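Local coordinates for protein BauA (PDB 6HCP) that probably carries ferric preacinetobactin across the outer membrane of Acinetobacter baumannii as a TonB-dependent siderophore receptor, at residues P605-L611 with I630-Q636; V646-L652 with T677-A683. One frame throughout, in Å; residues are numbered along the deposited sequence. Where two conformers were deposited one is given.

Interaction 1: P605-L611 with I630-Q636. With C8E ((hydroxyethyloxy)tri(ethyloxy)octane), chain B.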
# COMPACT_ATOMS: atom_id res chain seq x y z
N PRO A 605 -22.55 -13.18 -11.04
CA PRO A 605 -23.25 -12.07 -10.41
C PRO A 605 -24.39 -11.60 -11.31
O PRO A 605 -24.30 -11.70 -12.53
CB PRO A 605 -22.17 -10.97 -10.32
CG PRO A 605 -21.27 -11.25 -11.48
CD PRO A 605 -21.27 -12.76 -11.64
N LYS A 606 -25.42 -11.00 -10.70
CA LYS A 606 -26.52 -10.43 -11.48
C LYS A 606 -26.17 -9.03 -11.99
O LYS A 606 -26.64 -8.64 -13.04
CB LYS A 606 -27.80 -10.40 -10.66
CG LYS A 606 -28.37 -11.78 -10.41
CD LYS A 606 -29.65 -11.77 -9.60
CE LYS A 606 -30.88 -11.51 -10.43
NZ LYS A 606 -32.06 -12.07 -9.74
N ASN A 607 -25.30 -8.32 -11.29
CA ASN A 607 -24.96 -6.94 -11.68
C ASN A 607 -23.44 -6.84 -11.87
O ASN A 607 -22.71 -7.21 -10.98
CB ASN A 607 -25.42 -5.91 -10.64
CG ASN A 607 -26.91 -6.01 -10.32
OD1 ASN A 607 -27.71 -6.30 -11.19
ND2 ASN A 607 -27.31 -5.54 -9.15
N GLN A 608 -23.02 -6.15 -12.93
CA GLN A 608 -21.61 -5.78 -13.12
C GLN A 608 -21.53 -4.35 -13.63
O GLN A 608 -22.33 -3.92 -14.46
CB GLN A 608 -20.91 -6.68 -14.13
CG GLN A 608 -20.81 -8.14 -13.73
CD GLN A 608 -19.75 -8.83 -14.57
OE1 GLN A 608 -18.77 -8.21 -14.97
NE2 GLN A 608 -20.07 -10.00 -15.06
N ALA A 609 -20.51 -3.64 -13.14
CA ALA A 609 -20.15 -2.34 -13.65
C ALA A 609 -18.62 -2.27 -13.75
O ALA A 609 -17.92 -2.60 -12.78
CB ALA A 609 -20.65 -1.26 -12.73
N LYS A 610 -18.13 -2.00 -14.96
CA LYS A 610 -16.71 -1.95 -15.21
C LYS A 610 -16.40 -0.65 -15.96
O LYS A 610 -17.11 -0.29 -16.88
CB LYS A 610 -16.27 -3.16 -16.02
CG LYS A 610 -16.32 -4.48 -15.27
CD LYS A 610 -16.00 -5.70 -16.13
CE LYS A 610 -16.05 -6.98 -15.33
NZ LYS A 610 -15.87 -8.17 -16.18
N LEU A 611 -15.27 -0.04 -15.62
CA LEU A 611 -14.81 1.13 -16.34
C LEU A 611 -13.28 1.18 -16.30
O LEU A 611 -12.68 1.09 -15.23
CB LEU A 611 -15.40 2.40 -15.71
CG LEU A 611 -15.02 3.71 -16.41
CD1 LEU A 611 -15.42 3.67 -17.86
CD2 LEU A 611 -15.67 4.89 -15.71
N ILE A 630 -12.07 0.24 -12.49
CA ILE A 630 -12.94 -0.24 -11.44
C ILE A 630 -13.78 -1.40 -11.98
O ILE A 630 -14.15 -1.42 -13.15
CB ILE A 630 -13.81 0.90 -10.88
CG1 ILE A 630 -14.63 0.45 -9.68
CG2 ILE A 630 -14.70 1.48 -11.96
CD1 ILE A 630 -15.18 1.60 -8.84
N ASN A 631 -14.00 -2.39 -11.12
CA ASN A 631 -14.71 -3.61 -11.45
C ASN A 631 -15.59 -3.95 -10.25
O ASN A 631 -15.08 -4.32 -9.22
CB ASN A 631 -13.71 -4.70 -11.82
CG ASN A 631 -14.28 -6.11 -11.86
OD1 ASN A 631 -15.49 -6.29 -11.91
ND2 ASN A 631 -13.43 -7.12 -11.77
N ALA A 632 -16.89 -3.68 -10.36
CA ALA A 632 -17.84 -3.85 -9.28
C ALA A 632 -18.88 -4.90 -9.68
O ALA A 632 -19.55 -4.76 -10.70
CB ALA A 632 -18.53 -2.54 -8.97
N VAL A 633 -19.03 -5.92 -8.83
CA VAL A 633 -20.05 -6.94 -9.05
C VAL A 633 -20.86 -7.16 -7.76
O VAL A 633 -20.37 -6.92 -6.67
CB VAL A 633 -19.46 -8.25 -9.57
CG1 VAL A 633 -18.58 -8.02 -10.78
CG2 VAL A 633 -18.70 -9.02 -8.50
N SER A 634 -22.05 -7.72 -7.95
CA SER A 634 -22.96 -8.08 -6.87
C SER A 634 -22.72 -9.54 -6.46
O SER A 634 -21.80 -10.20 -6.92
CB SER A 634 -24.38 -7.83 -7.27
OG SER A 634 -24.70 -8.53 -8.45
N LYS A 635 -23.55 -10.03 -5.54
CA LYS A 635 -23.31 -11.32 -4.90
C LYS A 635 -23.45 -12.46 -5.91
O LYS A 635 -24.13 -12.32 -6.94
CB LYS A 635 -24.29 -11.48 -3.74
CG LYS A 635 -25.76 -11.63 -4.10
CD LYS A 635 -26.55 -12.05 -2.86
CE LYS A 635 -28.00 -12.34 -3.13
NZ LYS A 635 -28.62 -12.97 -1.94
N GLN A 636 -22.88 -13.62 -5.56
CA GLN A 636 -23.04 -14.84 -6.36
C GLN A 636 -23.45 -15.98 -5.42
O GLN A 636 -22.90 -16.14 -4.33
CB GLN A 636 -21.74 -15.21 -7.08
CG GLN A 636 -21.01 -14.02 -7.69
CD GLN A 636 -19.83 -13.56 -6.86
OE1 GLN A 636 -18.91 -14.33 -6.63
NE2 GLN A 636 -19.89 -12.33 -6.38
C1 C8E B . -28.22 -1.15 -18.95
C2 C8E B . -28.12 -0.72 -17.50
C3 C8E B . -27.65 -1.87 -16.60
C4 C8E B . -27.50 -1.36 -15.17
C5 C8E B . -26.87 -2.40 -14.25
C6 C8E B . -26.23 -1.75 -13.02
C7 C8E B . -25.35 -2.75 -12.27
C8 C8E B . -24.33 -2.08 -11.34
O9 C8E B . -24.07 -2.87 -10.19
C10 C8E B . -22.71 -3.00 -9.76
C11 C8E B . -22.58 -3.90 -8.55
O12 C8E B . -22.54 -3.21 -7.30
C13 C8E B . -23.63 -3.61 -6.41
C14 C8E B . -23.16 -4.38 -5.15
O15 C8E B . -24.05 -5.43 -4.65
C16 C8E B . -23.40 -6.35 -3.71
C17 C8E B . -24.25 -7.55 -3.20
O18 C8E B . -23.50 -8.16 -2.10
O HOH W 1 -25.99 -10.75 -7.80

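Interaction 2: V646-L652 with T677-A683. With C8E ((hydroxyethyloxy)tri(ethyloxy)octane), chain B.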
# COMPACT_ATOMS: atom_id res chain seq x y z
N VAL A 646 -21.73 -15.73 -1.71
CA VAL A 646 -20.66 -14.82 -1.37
C VAL A 646 -21.05 -13.44 -1.84
O VAL A 646 -21.74 -13.27 -2.84
CB VAL A 646 -19.32 -15.25 -1.98
CG1 VAL A 646 -18.87 -16.57 -1.41
CG2 VAL A 646 -19.39 -15.31 -3.50
N PRO A 647 -20.59 -12.39 -1.14
CA PRO A 647 -21.00 -11.03 -1.45
C PRO A 647 -20.35 -10.53 -2.75
O PRO A 647 -19.34 -11.07 -3.20
CB PRO A 647 -20.53 -10.20 -0.24
CG PRO A 647 -19.46 -11.04 0.39
CD PRO A 647 -19.86 -12.48 0.14
N GLY A 648 -20.87 -9.42 -3.25
CA GLY A 648 -20.18 -8.66 -4.28
C GLY A 648 -18.82 -8.17 -3.80
O GLY A 648 -18.50 -8.24 -2.61
N ARG A 649 -17.98 -7.75 -4.74
CA ARG A 649 -16.76 -7.03 -4.39
C ARG A 649 -16.47 -6.02 -5.50
O ARG A 649 -16.97 -6.11 -6.63
CB ARG A 649 -15.59 -7.98 -4.13
CG ARG A 649 -14.78 -8.39 -5.34
CD ARG A 649 -15.42 -9.43 -6.24
NE ARG A 649 -15.92 -10.58 -5.51
CZ ARG A 649 -16.44 -11.68 -6.07
NH1 ARG A 649 -16.99 -12.60 -5.29
NH2 ARG A 649 -16.35 -11.85 -7.40
N THR A 650 -15.71 -5.00 -5.11
CA THR A 650 -15.29 -3.93 -6.01
C THR A 650 -13.77 -3.89 -5.99
O THR A 650 -13.18 -3.80 -4.93
CB THR A 650 -15.93 -2.59 -5.62
OG1 THR A 650 -17.33 -2.66 -5.85
CG2 THR A 650 -15.40 -1.43 -6.44
N LEU A 651 -13.15 -4.04 -7.15
CA LEU A 651 -11.71 -4.06 -7.28
C LEU A 651 -11.25 -2.82 -8.06
O LEU A 651 -11.88 -2.41 -9.02
CB LEU A 651 -11.28 -5.35 -7.99
CG LEU A 651 -11.77 -6.65 -7.32
CD1 LEU A 651 -11.31 -7.86 -8.11
CD2 LEU A 651 -11.28 -6.75 -5.88
N LEU A 652 -10.09 -2.27 -7.65
CA LEU A 652 -9.48 -1.14 -8.29
C LEU A 652 -8.14 -1.58 -8.88
O LEU A 652 -7.39 -2.30 -8.23
CB LEU A 652 -9.23 -0.02 -7.28
CG LEU A 652 -10.47 0.55 -6.59
CD1 LEU A 652 -10.05 1.67 -5.64
CD2 LEU A 652 -11.49 1.05 -7.58
N THR A 677 -6.36 -2.45 -3.72
CA THR A 677 -6.79 -2.45 -2.31
C THR A 677 -6.52 -3.79 -1.62
O THR A 677 -6.64 -3.87 -0.40
CB THR A 677 -8.27 -2.07 -2.14
OG1 THR A 677 -9.09 -3.16 -2.58
CG2 THR A 677 -8.64 -0.79 -2.85
N ASN A 678 -6.04 -4.78 -2.38
CA ASN A 678 -5.71 -6.13 -1.86
C ASN A 678 -6.93 -6.75 -1.19
O ASN A 678 -6.82 -7.39 -0.14
CB ASN A 678 -4.51 -6.11 -0.92
CG ASN A 678 -3.84 -7.45 -0.78
OD1 ASN A 678 -3.81 -8.25 -1.72
ND2 ASN A 678 -3.37 -7.74 0.42
N LYS A 679 -8.09 -6.58 -1.82
CA LYS A 679 -9.32 -7.13 -1.32
C LYS A 679 -9.24 -8.66 -1.32
O LYS A 679 -8.99 -9.27 -2.35
CB LYS A 679 -10.49 -6.67 -2.19
CG LYS A 679 -11.85 -7.24 -1.80
CD LYS A 679 -12.36 -6.77 -0.44
CE LYS A 679 -13.77 -7.24 -0.16
NZ LYS A 679 -14.11 -7.11 1.27
N ALA A 680 -9.58 -9.26 -0.18
CA ALA A 680 -9.76 -10.72 -0.04
C ALA A 680 -11.22 -11.06 -0.35
O ALA A 680 -12.13 -10.52 0.28
CB ALA A 680 -9.38 -11.16 1.35
N TYR A 681 -11.44 -11.94 -1.32
CA TYR A 681 -12.80 -12.38 -1.62
C TYR A 681 -12.80 -13.84 -2.09
O TYR A 681 -11.84 -14.31 -2.73
CB TYR A 681 -13.43 -11.48 -2.68
CG TYR A 681 -12.76 -11.49 -4.03
CD1 TYR A 681 -11.67 -10.67 -4.29
CD2 TYR A 681 -13.20 -12.33 -5.05
CE1 TYR A 681 -11.07 -10.63 -5.54
CE2 TYR A 681 -12.59 -12.32 -6.30
CZ TYR A 681 -11.54 -11.45 -6.55
OH TYR A 681 -10.89 -11.46 -7.75
N TRP A 682 -13.91 -14.52 -1.79
CA TRP A 682 -14.25 -15.83 -2.34
C TRP A 682 -14.99 -15.62 -3.66
O TRP A 682 -15.88 -14.79 -3.73
CB TRP A 682 -15.17 -16.61 -1.39
CG TRP A 682 -14.62 -16.96 -0.04
CD1 TRP A 682 -15.16 -16.60 1.16
CD2 TRP A 682 -13.60 -17.92 0.24
NE1 TRP A 682 -14.47 -17.21 2.18
CE2 TRP A 682 -13.51 -18.03 1.64
CE3 TRP A 682 -12.67 -18.63 -0.55
CZ2 TRP A 682 -12.65 -18.93 2.27
CZ3 TRP A 682 -11.80 -19.50 0.07
CH2 TRP A 682 -11.79 -19.64 1.46
N ALA A 683 -14.75 -16.52 -4.61
CA ALA A 683 -15.60 -16.65 -5.81
C ALA A 683 -15.53 -18.10 -6.27
O ALA A 683 -14.70 -18.87 -5.79
CB ALA A 683 -15.12 -15.71 -6.88
C1 C8E B . -28.22 -1.15 -18.95
C2 C8E B . -28.12 -0.72 -17.50
C3 C8E B . -27.65 -1.87 -16.60
C4 C8E B . -27.50 -1.36 -15.17
C5 C8E B . -26.87 -2.40 -14.25
C6 C8E B . -26.23 -1.75 -13.02
C7 C8E B . -25.35 -2.75 -12.27
C8 C8E B . -24.33 -2.08 -11.34
O9 C8E B . -24.07 -2.87 -10.19
C10 C8E B . -22.71 -3.00 -9.76
C11 C8E B . -22.58 -3.90 -8.55
O12 C8E B . -22.54 -3.21 -7.30
C13 C8E B . -23.63 -3.61 -6.41
C14 C8E B . -23.16 -4.38 -5.15
O15 C8E B . -24.05 -5.43 -4.65
C16 C8E B . -23.40 -6.35 -3.71
C17 C8E B . -24.25 -7.55 -3.20
O18 C8E B . -23.50 -8.16 -2.10
O HOH W 2 -8.83 -3.44 -5.26

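Interaction 1: P605-L611 with I630-Q636
With chi1 at 57°, S634 holds OG between its own backbone N and carbonyl carbon, and from there the hydroxyl accepts N607 N at 2.9 Å. S634 N donates in return to N607 O, so a side-chain oxygen stands in for one backbone acceptor where the regular strand pairing is interrupted. Beyond it the pairing is antiparallel, with the strand axes at 175°: A609 and A632 form a hydrogen-bonded pair, A632 N reaching A609 O at 2.8 Å, and L611 with I630 forms the next. Between them N631, with CG anti to its backbone N (chi1 166°), lies alongside the extended K610 and sets OD1 3.5 Å from K610 CE. K610 NZ itself goes on to the backbone oxygens of A85, D88 and I91, inside the barrel. V633 CG1 packs on Q608 CG at 3.7 Å on that same face, whereas A609 CB touches the detergent C8E. Next to the irregular part one water bridges K606 N, S634 OG and K635 O. The chemistry implies a local break in pairing made good by a hydroxyl and a water; Q608, K610 and N631, with V633 among them, face the plug side, while A609, L611, I630 and A632 make the opposite face apolar.

Interaction 2: V646-L652 with T677-A683
R649 lies over one face of the Y681 ring, and this pair forms the middle of the contact. The guanidinium and ring planes are 23° apart, close to parallel but offset: Y681 CD2 lies against one face of the guanidinium, nearer its rim than its centre, 3.3 Å from R649 NE. The aliphatic part of the arginine takes part as well, since R649 CD is 4.0 Å from the Y681 ring centroid and 16° off the ring normal, a CH-pi contact. The two side chains cross at about a right angle, and bends at chi2 and chi3 lay the arginine's CD and guanidinium over the ring face. R649 NH1 comes near W682 O, but the angle is too poor for a hydrogen bond; the guanidinium is held instead by Q636 OE1 at NH1 and by Y92 OH at NH2.

L651 crosses Y681 at about a right angle and spreads its two methyls between neighbours: CD1 lies 3.6 Å from Y681 OH, while CD2 meets K679 CB at 3.8 Å. K679 turns its amine away to a salt bridge with D183 of the second subunit. At one end the V646 and W682 side chains cross at about a right angle, V646 CG1 touching W682 CB at 3.7 Å, and at the other L652 CD1 touches T677 CG2 more loosely. There a water accepts from both L652 N, at 2.9 Å, and T677 N, linking backbones that no direct hydrogen bond joins.

Strand 645-662 thus pairs through its backbone with strand 622-637, while the largely irregular segment 677-683 packs against it through side chains. The latter follows strand 665-674 and ends in the short strand 682-683, which pairs with 691-692 before the chain enters the last barrel strand, 697-705.

How the interactions relate
Along the chain, strand 599-618 turns back into strand 622-637, and interaction 1 closes that hairpin, with 18 residues between its segments. The chain then re-enters the wall as strand 645-662, where interaction 2 opens; it closes after 24 more residues, once strand 665-674 has been passed. The two are therefore in series, neither nested nor crossed. Their centres lie 10 Å apart, joined by strand pairing: N631 O is 2.8 Å from L651 N, and Q636 O 2.9 Å from V646 N. One C8E molecule touches both. Together they connect consecutive barrel strands with the segment that leads toward the C-terminal strand.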